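Local coordinates for protein L-threonine 3-dehydrogenase (Clostridioides difficile, PDB 7OL1) that probably oxidises L-threonine at its 3-hydroxyl to 2-amino-3-ketobutyrate, as a dehydrogenase of the NAD(P)-dependent epimerase/dehydratase family, at residues Lys253-Thr263 and Leu304-Phe315; Cys131-Phe142 and Val183-Gly192. All blocks are in the same frame, centred on the assembly; numbering follows the deposited sequence.

Contact 1. Residues Lys253-Thr263 and Leu304-Phe315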
loop_
_atom_site.group_PDB
_atom_site.type_symbol
_atom_site.label_atom_id
_atom_site.label_comp_id
_atom_site.label_asym_id
_atom_site.label_seq_id
_atom_site.Cartn_x
_atom_site.Cartn_y
_atom_site.Cartn_z
ATOM N N LYS A 253 9.176 -21.990 9.293
ATOM C CA LYS A 253 9.846 -21.031 10.224
ATOM C C LYS A 253 9.641 -19.583 9.753
ATOM O O LYS A 253 10.280 -18.669 10.334
ATOM C CB LYS A 253 11.340 -21.350 10.351
ATOM C CG LYS A 253 11.665 -22.827 10.546
ATOM C CD LYS A 253 12.676 -23.116 11.623
ATOM C CE LYS A 253 12.070 -23.909 12.763
ATOM N NZ LYS A 253 12.909 -23.802 13.978
ATOM N N LEU A 254 8.803 -19.361 8.737
ATOM C CA LEU A 254 8.585 -18.007 8.148
ATOM C C LEU A 254 7.460 -17.313 8.912
ATOM O O LEU A 254 6.333 -17.791 8.851
ATOM C CB LEU A 254 8.244 -18.130 6.662
ATOM C CG LEU A 254 9.403 -18.548 5.766
ATOM C CD1 LEU A 254 8.948 -18.693 4.325
ATOM C CD2 LEU A 254 10.565 -17.565 5.864
ATOM N N ILE A 255 7.759 -16.263 9.655
ATOM C CA ILE A 255 6.686 -15.525 10.366
ATOM C C ILE A 255 6.258 -14.371 9.460
ATOM O O ILE A 255 5.047 -14.190 9.275
ATOM C CB ILE A 255 7.157 -15.076 11.763
ATOM C CG1 ILE A 255 7.265 -16.283 12.705
ATOM C CG2 ILE A 255 6.239 -13.985 12.316
ATOM C CD1 ILE A 255 8.584 -16.380 13.451
ATOM N N HIS A 256 7.244 -13.625 8.979
ATOM C CA HIS A 256 7.167 -12.641 7.871
ATOM C C HIS A 256 7.392 -13.318 6.505
ATOM O O HIS A 256 7.937 -14.439 6.435
ATOM C CB HIS A 256 8.215 -11.553 8.104
ATOM C CG HIS A 256 8.158 -10.962 9.472
ATOM N ND1 HIS A 256 8.872 -11.479 10.518
ATOM C CD2 HIS A 256 7.450 -9.927 9.966
ATOM C CE1 HIS A 256 8.631 -10.768 11.594
ATOM N NE2 HIS A 256 7.755 -9.819 11.287
ATOM N N ARG A 257 6.979 -12.647 5.437
ATOM C CA ARG A 257 7.101 -13.172 4.055
ATOM C C ARG A 257 7.474 -12.005 3.141
ATOM O O ARG A 257 8.578 -12.059 2.538
ATOM C CB ARG A 257 5.820 -13.909 3.659
ATOM C CG ARG A 257 5.833 -15.399 3.989
ATOM C CD ARG A 257 4.543 -16.161 3.690
ATOM N NE ARG A 257 4.901 -17.279 2.825
ATOM C CZ ARG A 257 4.931 -18.526 3.217
ATOM N NH1 ARG A 257 4.578 -18.831 4.449
ATOM N NH2 ARG A 257 5.289 -19.475 2.386
ATOM N N ASN A 258 6.641 -10.958 3.059
ATOM C CA ASN A 258 6.877 -9.872 2.072
ATOM C C ASN A 258 6.944 -8.558 2.825
ATOM O O ASN A 258 5.897 -8.066 3.240
ATOM C CB ASN A 258 5.799 -9.867 0.970
ATOM C CG ASN A 258 5.766 -11.134 0.130
ATOM O OD1 ASN A 258 6.561 -11.268 -0.814
ATOM N ND2 ASN A 258 4.847 -12.047 0.452
ATOM N N ALA A 259 8.143 -8.004 3.041
ATOM C CA ALA A 259 9.433 -8.578 2.692
ATOM C C ALA A 259 10.450 -8.334 3.817
ATOM O O ALA A 259 10.343 -7.318 4.537
ATOM C CB ALA A 259 9.955 -7.934 1.428
ATOM N N PHE A 260 11.493 -9.153 3.847
ATOM C CA PHE A 260 12.465 -9.236 4.961
ATOM C C PHE A 260 13.515 -8.164 4.768
ATOM O O PHE A 260 14.086 -8.164 3.693
ATOM C CB PHE A 260 13.182 -10.582 4.968
ATOM C CG PHE A 260 12.391 -11.734 5.522
ATOM C CD1 PHE A 260 12.421 -12.016 6.871
ATOM C CD2 PHE A 260 11.699 -12.599 4.699
ATOM C CE1 PHE A 260 11.732 -13.104 7.395
ATOM C CE2 PHE A 260 11.001 -13.680 5.224
ATOM C CZ PHE A 260 11.002 -13.924 6.573
ATOM N N ASN A 261 13.774 -7.335 5.780
ATOM C CA ASN A 261 14.992 -6.494 5.833
ATOM C C ASN A 261 16.216 -7.393 5.680
ATOM O O ASN A 261 16.289 -8.460 6.361
ATOM C CB ASN A 261 15.198 -5.801 7.165
ATOM C CG ASN A 261 14.184 -4.742 7.473
ATOM O OD1 ASN A 261 13.487 -4.268 6.582
ATOM N ND2 ASN A 261 14.133 -4.375 8.744
ATOM N N ILE A 262 17.154 -6.981 4.842
ATOM C CA ILE A 262 18.483 -7.628 4.821
ATOM C C ILE A 262 19.489 -6.514 4.659
ATOM O O ILE A 262 19.120 -5.444 4.171
ATOM C CB ILE A 262 18.615 -8.687 3.719
ATOM C CG1 ILE A 262 18.388 -8.105 2.329
ATOM C CG2 ILE A 262 17.702 -9.861 3.959
ATOM C CD1 ILE A 262 18.828 -9.057 1.218
ATOM N N THR A 263 20.702 -6.759 5.119
ATOM C CA THR A 263 21.822 -5.803 4.984
ATOM C C THR A 263 23.108 -6.525 5.373
ATOM O O THR A 263 23.021 -7.628 6.000
ATOM C CB THR A 263 21.573 -4.542 5.807
ATOM O OG1 THR A 263 22.559 -3.591 5.404
ATOM C CG2 THR A 263 21.624 -4.846 7.286
ATOM N N LEU A 304 19.368 -1.172 8.887
ATOM C CA LEU A 304 18.143 -1.973 9.140
ATOM C C LEU A 304 18.527 -3.138 10.039
ATOM O O LEU A 304 19.734 -3.530 10.046
ATOM C CB LEU A 304 17.539 -2.555 7.849
ATOM C CG LEU A 304 17.343 -1.643 6.635
ATOM C CD1 LEU A 304 17.278 -2.484 5.367
ATOM C CD2 LEU A 304 16.086 -0.796 6.762
ATOM N N ASP A 305 17.505 -3.749 10.637
ATOM C CA ASP A 305 17.648 -4.936 11.501
ATOM C C ASP A 305 17.247 -6.194 10.723
ATOM O O ASP A 305 16.043 -6.497 10.658
ATOM C CB ASP A 305 16.859 -4.708 12.803
ATOM C CG ASP A 305 16.971 -5.838 13.809
ATOM O OD1 ASP A 305 17.840 -6.715 13.604
ATOM O OD2 ASP A 305 16.166 -5.864 14.755
ATOM N N SER A 306 18.244 -6.982 10.310
ATOM C CA SER A 306 18.098 -8.290 9.612
ATOM C C SER A 306 17.675 -9.438 10.539
ATOM O O SER A 306 17.615 -10.610 10.056
ATOM C CB SER A 306 19.373 -8.671 8.889
ATOM O OG SER A 306 20.446 -7.768 9.137
ATOM N N SER A 307 17.368 -9.187 11.806
ATOM C CA SER A 307 17.164 -10.297 12.782
ATOM C C SER A 307 16.089 -11.258 12.266
ATOM O O SER A 307 16.369 -12.475 12.207
ATOM C CB SER A 307 16.802 -9.825 14.178
ATOM O OG SER A 307 17.786 -8.964 14.704
ATOM N N SER A 308 14.894 -10.766 11.920
ATOM C CA SER A 308 13.795 -11.686 11.511
ATOM C C SER A 308 14.352 -12.594 10.407
ATOM O O SER A 308 14.141 -13.839 10.494
ATOM C CB SER A 308 12.558 -10.967 11.082
ATOM O OG SER A 308 12.187 -9.974 12.021
ATOM N N ALA A 309 15.100 -11.999 9.459
ATOM C CA ALA A 309 15.686 -12.704 8.300
ATOM C C ALA A 309 16.586 -13.800 8.845
ATOM O O ALA A 309 16.357 -14.996 8.479
ATOM C CB ALA A 309 16.448 -11.764 7.398
ATOM N N VAL A 310 17.508 -13.411 9.740
ATOM C CA VAL A 310 18.457 -14.365 10.391
ATOM C C VAL A 310 17.667 -15.418 11.164
ATOM O O VAL A 310 17.930 -16.608 10.979
ATOM C CB VAL A 310 19.491 -13.724 11.321
ATOM C CG1 VAL A 310 20.433 -14.815 11.808
ATOM C CG2 VAL A 310 20.272 -12.576 10.673
ATOM N N LYS A 311 16.677 -15.025 11.945
ATOM C CA LYS A 311 15.969 -16.033 12.780
ATOM C C LYS A 311 15.182 -16.994 11.885
ATOM O O LYS A 311 15.139 -18.163 12.227
ATOM C CB LYS A 311 15.124 -15.372 13.881
ATOM C CG LYS A 311 15.928 -14.696 14.992
ATOM C CD LYS A 311 15.080 -14.096 16.106
ATOM C CE LYS A 311 15.646 -12.777 16.593
ATOM N NZ LYS A 311 14.630 -11.939 17.276
ATOM N N GLU A 312 14.582 -16.550 10.775
ATOM C CA GLU A 312 13.468 -17.306 10.128
ATOM C C GLU A 312 13.971 -18.188 8.970
ATOM O O GLU A 312 13.299 -19.188 8.646
ATOM C CB GLU A 312 12.389 -16.319 9.703
ATOM C CG GLU A 312 11.741 -15.585 10.861
ATOM C CD GLU A 312 10.655 -14.601 10.455
ATOM O OE1 GLU A 312 9.794 -14.980 9.610
ATOM O OE2 GLU A 312 10.669 -13.470 10.985
ATOM N N TRP A 313 15.084 -17.836 8.329
ATOM C CA TRP A 313 15.600 -18.576 7.141
ATOM C C TRP A 313 17.120 -18.427 7.047
ATOM O O TRP A 313 17.687 -18.785 6.003
ATOM C CB TRP A 313 14.900 -18.123 5.835
ATOM C CG TRP A 313 14.856 -16.646 5.565
ATOM C CD1 TRP A 313 13.902 -15.752 5.992
ATOM C CD2 TRP A 313 15.765 -15.884 4.754
ATOM N NE1 TRP A 313 14.179 -14.485 5.531
ATOM C CE2 TRP A 313 15.322 -14.543 4.768
ATOM C CE3 TRP A 313 16.895 -16.196 4.012
ATOM C CZ2 TRP A 313 15.987 -13.529 4.087
ATOM C CZ3 TRP A 313 17.536 -15.192 3.305
ATOM C CH2 TRP A 313 17.091 -13.876 3.351
ATOM N N ASN A 314 17.756 -17.935 8.108
ATOM C CA ASN A 314 19.223 -18.026 8.279
ATOM C C ASN A 314 19.902 -17.168 7.208
ATOM O O ASN A 314 20.899 -17.616 6.585
ATOM C CB ASN A 314 19.675 -19.488 8.273
ATOM C CG ASN A 314 21.126 -19.632 8.681
ATOM O OD1 ASN A 314 21.720 -18.727 9.276
ATOM N ND2 ASN A 314 21.722 -20.750 8.318
ATOM N N PHE A 315 19.404 -15.952 7.012
ATOM C CA PHE A 315 20.110 -14.938 6.191
ATOM C C PHE A 315 21.582 -14.924 6.628
ATOM O O PHE A 315 21.887 -14.777 7.814
ATOM C CB PHE A 315 19.421 -13.578 6.293
ATOM C CG PHE A 315 20.233 -12.434 5.747
ATOM C CD1 PHE A 315 20.528 -12.354 4.397
ATOM C CD2 PHE A 315 20.670 -11.418 6.577
ATOM C CE1 PHE A 315 21.241 -11.274 3.890
ATOM C CE2 PHE A 315 21.392 -10.341 6.077
ATOM C CZ PHE A 315 21.668 -10.263 4.729
#

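Contact 2. Residues Cys131-Phe142 and Val183-Gly192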
loop_
_atom_site.group_PDB
_atom_site.type_symbol
_atom_site.label_atom_id
_atom_site.label_comp_id
_atom_site.label_asym_id
_atom_site.label_seq_id
_atom_site.Cartn_x
_atom_site.Cartn_y
_atom_site.Cartn_z
ATOM N N CYS A 131 2.825 -21.773 -8.062
ATOM C CA CYS A 131 4.231 -21.321 -8.157
ATOM C C CYS A 131 4.670 -20.726 -6.838
ATOM O O CYS A 131 3.812 -20.225 -6.073
ATOM C CB CYS A 131 4.440 -20.222 -9.181
ATOM S SG CYS A 131 4.295 -20.878 -10.848
ATOM N N LYS A 132 5.972 -20.833 -6.638
ATOM C CA LYS A 132 6.789 -20.002 -5.751
ATOM C C LYS A 132 6.857 -18.643 -6.431
ATOM O O LYS A 132 7.112 -18.609 -7.643
ATOM C CB LYS A 132 8.153 -20.672 -5.551
ATOM C CG LYS A 132 8.073 -22.028 -4.857
ATOM C CD LYS A 132 9.416 -22.564 -4.427
ATOM C CE LYS A 132 9.926 -23.651 -5.345
ATOM N NZ LYS A 132 9.272 -24.950 -5.054
ATOM N N PHE A 133 6.623 -17.583 -5.671
ATOM C CA PHE A 133 6.553 -16.204 -6.191
ATOM C C PHE A 133 7.418 -15.281 -5.318
ATOM O O PHE A 133 7.035 -14.884 -4.198
ATOM C CB PHE A 133 5.086 -15.775 -6.329
ATOM C CG PHE A 133 4.960 -14.558 -7.210
ATOM C CD1 PHE A 133 4.867 -14.683 -8.581
ATOM C CD2 PHE A 133 5.042 -13.282 -6.679
ATOM C CE1 PHE A 133 4.793 -13.564 -9.388
ATOM C CE2 PHE A 133 4.989 -12.164 -7.493
ATOM C CZ PHE A 133 4.872 -12.308 -8.851
ATOM N N PHE A 134 8.575 -14.921 -5.850
ATOM C CA PHE A 134 9.517 -13.969 -5.241
ATOM C C PHE A 134 9.391 -12.595 -5.906
ATOM O O PHE A 134 9.647 -12.502 -7.068
ATOM C CB PHE A 134 10.936 -14.492 -5.372
ATOM C CG PHE A 134 11.949 -13.635 -4.666
ATOM C CD1 PHE A 134 12.465 -12.506 -5.286
ATOM C CD2 PHE A 134 12.348 -13.937 -3.381
ATOM C CE1 PHE A 134 13.396 -11.713 -4.647
ATOM C CE2 PHE A 134 13.274 -13.140 -2.738
ATOM C CZ PHE A 134 13.799 -12.038 -3.374
ATOM N N THR A 135 9.069 -11.569 -5.123
ATOM C CA THR A 135 9.093 -10.140 -5.485
ATOM C C THR A 135 10.094 -9.406 -4.600
ATOM O O THR A 135 9.983 -9.420 -3.389
ATOM C CB THR A 135 7.745 -9.487 -5.189
ATOM O OG1 THR A 135 6.729 -10.487 -5.313
ATOM C CG2 THR A 135 7.517 -8.261 -6.044
ATOM N N PRO A 136 11.078 -8.699 -5.165
ATOM C CA PRO A 136 11.946 -7.850 -4.377
ATOM C C PRO A 136 11.211 -6.561 -4.021
ATOM O O PRO A 136 10.385 -6.173 -4.777
ATOM C CB PRO A 136 13.114 -7.542 -5.308
ATOM C CG PRO A 136 12.537 -7.654 -6.700
ATOM C CD PRO A 136 11.387 -8.637 -6.601
ATOM N N SER A 137 11.503 -6.037 -2.831
ATOM C CA SER A 137 11.050 -4.744 -2.268
ATOM C C SER A 137 12.303 -3.923 -2.001
ATOM O O SER A 137 13.325 -4.302 -2.558
ATOM C CB SER A 137 10.220 -4.948 -1.041
ATOM O OG SER A 137 9.616 -3.727 -0.658
ATOM N N SER A 138 12.247 -2.849 -1.217
ATOM C CA SER A 138 13.371 -1.869 -1.140
ATOM C C SER A 138 13.325 -1.098 0.181
ATOM O O SER A 138 12.199 -0.879 0.710
ATOM C CB SER A 138 13.293 -0.901 -2.330
ATOM O OG SER A 138 14.380 0.024 -2.380
ATOM N N ILE A 139 14.484 -0.607 0.622
ATOM C CA ILE A 139 14.584 0.476 1.648
ATOM C C ILE A 139 13.600 1.586 1.286
ATOM O O ILE A 139 13.198 2.325 2.219
ATOM C CB ILE A 139 16.005 1.047 1.788
ATOM C CG1 ILE A 139 16.803 0.927 0.481
ATOM C CG2 ILE A 139 16.709 0.392 2.959
ATOM C CD1 ILE A 139 18.102 1.732 0.430
ATOM N N ALA A 140 13.230 1.707 0.002
ATOM C CA ALA A 140 12.373 2.807 -0.504
ATOM C C ALA A 140 10.949 2.672 0.053
ATOM O O ALA A 140 10.208 3.697 0.074
ATOM C CB ALA A 140 12.418 2.847 -2.004
ATOM N N ALA A 141 10.616 1.497 0.585
ATOM C CA ALA A 141 9.314 1.196 1.225
ATOM C C ALA A 141 9.237 1.762 2.643
ATOM O O ALA A 141 8.326 1.318 3.358
ATOM C CB ALA A 141 9.131 -0.299 1.293
ATOM N N PHE A 142 10.203 2.595 3.059
ATOM C CA PHE A 142 10.273 3.280 4.380
ATOM C C PHE A 142 10.214 4.816 4.189
ATOM O O PHE A 142 10.866 5.343 3.236
ATOM C CB PHE A 142 11.540 2.833 5.115
ATOM C CG PHE A 142 11.550 1.408 5.619
ATOM C CD1 PHE A 142 10.558 0.935 6.449
ATOM C CD2 PHE A 142 12.596 0.550 5.315
ATOM C CE1 PHE A 142 10.584 -0.373 6.910
ATOM C CE2 PHE A 142 12.620 -0.761 5.768
ATOM C CZ PHE A 142 11.605 -1.226 6.556
ATOM N N VAL A 183 -0.747 -18.842 -1.668
ATOM C CA VAL A 183 0.359 -18.719 -2.659
ATOM C C VAL A 183 1.686 -18.610 -1.889
ATOM O O VAL A 183 1.738 -17.825 -0.923
ATOM C CB VAL A 183 0.137 -17.501 -3.575
ATOM C CG1 VAL A 183 1.213 -17.402 -4.644
ATOM C CG2 VAL A 183 -1.250 -17.509 -4.204
ATOM N N ASP A 184 2.740 -19.312 -2.316
ATOM C CA ASP A 184 4.066 -19.202 -1.656
ATOM C C ASP A 184 4.712 -17.905 -2.164
ATOM O O ASP A 184 5.679 -17.975 -2.957
ATOM C CB ASP A 184 4.936 -20.478 -1.747
ATOM C CG ASP A 184 6.294 -20.368 -1.044
ATOM O OD1 ASP A 184 6.355 -19.692 0.017
ATOM O OD2 ASP A 184 7.323 -20.862 -1.604
ATOM N N THR A 185 4.300 -16.768 -1.592
ATOM C CA THR A 185 4.972 -15.455 -1.791
ATOM C C THR A 185 6.035 -15.170 -0.706
ATOM O O THR A 185 5.835 -15.514 0.498
ATOM C CB THR A 185 3.904 -14.363 -1.882
ATOM O OG1 THR A 185 3.399 -14.054 -0.582
ATOM C CG2 THR A 185 2.782 -14.790 -2.804
ATOM N N ARG A 186 7.124 -14.528 -1.124
ATOM C CA ARG A 186 8.286 -14.175 -0.286
ATOM C C ARG A 186 9.101 -13.060 -0.929
ATOM O O ARG A 186 9.092 -12.971 -2.168
ATOM C CB ARG A 186 9.248 -15.359 -0.167
ATOM C CG ARG A 186 8.625 -16.602 0.454
ATOM C CD ARG A 186 9.646 -17.709 0.477
ATOM N NE ARG A 186 8.990 -18.979 0.755
ATOM C CZ ARG A 186 9.600 -20.060 1.256
ATOM N NH1 ARG A 186 10.903 -20.069 1.527
ATOM N NH2 ARG A 186 8.883 -21.140 1.475
ATOM N N GLY A 187 9.865 -12.300 -0.139
ATOM C CA GLY A 187 10.700 -11.239 -0.722
ATOM C C GLY A 187 11.659 -10.618 0.259
ATOM O O GLY A 187 11.556 -10.872 1.442
ATOM N N VAL A 188 12.537 -9.764 -0.237
ATOM C CA VAL A 188 13.530 -9.070 0.608
ATOM C C VAL A 188 13.458 -7.596 0.251
ATOM O O VAL A 188 13.100 -7.298 -0.876
ATOM C CB VAL A 188 14.936 -9.643 0.390
ATOM C CG1 VAL A 188 14.994 -11.117 0.768
ATOM C CG2 VAL A 188 15.414 -9.412 -1.031
ATOM N N ARG A 189 13.747 -6.737 1.221
ATOM C CA ARG A 189 13.991 -5.300 1.010
ATOM C C ARG A 189 15.489 -5.135 0.782
ATOM O O ARG A 189 16.253 -5.104 1.741
ATOM C CB ARG A 189 13.476 -4.475 2.189
ATOM C CG ARG A 189 12.085 -4.860 2.672
ATOM C CD ARG A 189 11.545 -3.786 3.602
ATOM N NE ARG A 189 10.177 -4.045 4.007
ATOM C CZ ARG A 189 9.781 -4.455 5.201
ATOM N NH1 ARG A 189 10.648 -4.656 6.185
ATOM N NH2 ARG A 189 8.488 -4.628 5.410
ATOM N N PHE A 190 15.890 -5.061 -0.470
ATOM C CA PHE A 190 17.284 -4.755 -0.849
ATOM C C PHE A 190 17.624 -3.323 -0.460
ATOM O O PHE A 190 16.865 -2.369 -0.669
ATOM C CB PHE A 190 17.528 -4.968 -2.343
ATOM C CG PHE A 190 17.496 -6.407 -2.758
ATOM C CD1 PHE A 190 18.457 -7.287 -2.306
ATOM C CD2 PHE A 190 16.488 -6.885 -3.576
ATOM C CE1 PHE A 190 18.418 -8.623 -2.674
ATOM C CE2 PHE A 190 16.453 -8.220 -3.944
ATOM C CZ PHE A 190 17.425 -9.082 -3.504
ATOM N N PRO A 191 18.836 -3.156 0.078
ATOM C CA PRO A 191 19.464 -1.850 0.151
ATOM C C PRO A 191 20.144 -1.521 -1.172
ATOM O O PRO A 191 19.972 -2.261 -2.110
ATOM C CB PRO A 191 20.547 -2.098 1.202
ATOM C CG PRO A 191 20.979 -3.531 0.953
ATOM C CD PRO A 191 19.679 -4.235 0.622
ATOM N N GLY A 192 20.947 -0.458 -1.174
ATOM C CA GLY A 192 21.944 -0.198 -2.225
ATOM C C GLY A 192 22.704 -1.465 -2.553
ATOM O O GLY A 192 23.245 -2.097 -1.633
#

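Contact 1. Residues Lys253-Thr263 and Leu304-Phe315
A short helix, 307-313, lies against the loop and short strand of 253-263, with F260 and W313 meeting in an aromatic pair and E312 gripping the backbone and side chain of the loop. The site is partly buried, on the flank of the main sheet where strand 260-261 runs beside strand 184-194. F260 and W313 form a T-shaped (edge-to-face) pair: the edge of the indole's five-membered ring points at the phenyl face, with NE1 over its centre and the planes 76° apart. W313 CG sits between its backbone N and carbonyl carbon (chi1 51°), which swings the indole back along the helix to reach F260. F260 CD1 also packs against A309 CB at 4.1 Å, while the E312 carboxylate lies at the ring edge.

In this Rossmann-type member of the extended short-chain dehydrogenases, E312 ties the helix to the loop. Extended beyond CG, it presents both oxygens to H256. E312 OE2 uses its syn lone pair to accept from H256 ND1 at 2.7 Å, only 1° out of the imidazole plane, and E312 OE1 accepts from H256 N at 3.0 Å; the approach of I255 N to the same oxygen is too short to be trusted. The rotation of the imidazole is fixed from two ends, because H256 NE2 bonds to D154.

At the far end I262 crosses F315 at about a right angle, its CG2 standing 3.8 Å from the centroid of the F315 ring, nearly on the ring normal. N261 ND2 makes a weak bond of 3.4 Å to D305 O, whereas N261 OD1 is held by R189. D305 begins an Asx turn: its OD1 accepts from S307 N at 3.1 Å, leading into the helix, whose first residue is S307.

Contact 2. Residues Cys131-Phe142 and Val183-Gly192
F134 with R186 and S138 with F190 are pairs on one face of two neighbouring parallel strands in the Rossmann-type core, linked in sequence by helix 162-181 as a beta-alpha-beta unit; K132 and D184 point to that same face, while F133, T185, S137 and R189 turn to the other. The axes of strands 132-134 and 184-186 come within 4.8 Å, their directions 17° apart. Backbone bonds include F133 N to D184 O and, beyond a break in both strands, S137 N to V188 O at 2.8 Å.

The F134 ring leans across the partner strand. Its CG stands opposite the backbone N (chi1 -175°), carrying the ring to G187, whose CA makes an off-centre CH-pi contact, while CZ brings its edge to V188 CG2 at 3.9 Å. F190 is met edge-on as well, P136 CB lying in its ring plane 3.7 Å from CE2.

K132 and D184 cross at a slant: D184 OD2 meets K132 CG, while the end of the lysine leads away. The carboxylate is held by R186, whose NE and NH2 both reach D184 OD1, side-on and near the guanidinium plane, with NE at 2.8 Å on the syn lone pair; R257 adds a second salt bridge to OD1. R186 NH1 meanwhile reaches the carbonyls of L246 and A249.

On the opposite face S137 OG bonds to E171, which also forms a salt bridge with R189 NH2. The extended R189 crosses F142 at about a right angle, the two flat groups 62° apart, and F142 CZ comes over the guanidinium face, 3.6 Å from R189 NH1.

How the contacts relate
The two contacts share one element of the fold: strand 184-194 pairs with 132-138 in contact 2 and with 260-261, the strand of contact 1, so both belong to the same sheet, their centres 11 Å apart. Contact 2 is buried and close to the centre of the chain, and is joined mainly by parallel-strand backbone bonds, interrupted by a break. Contact 1, partly buried and farther out, joins a helix to a loop and a short strand, relying on one carboxylate and on aromatic rings. Polar side chains also bridge the two: N258 ND2 probably bonds to T185 OG1, fastening the outer loop to the core strand.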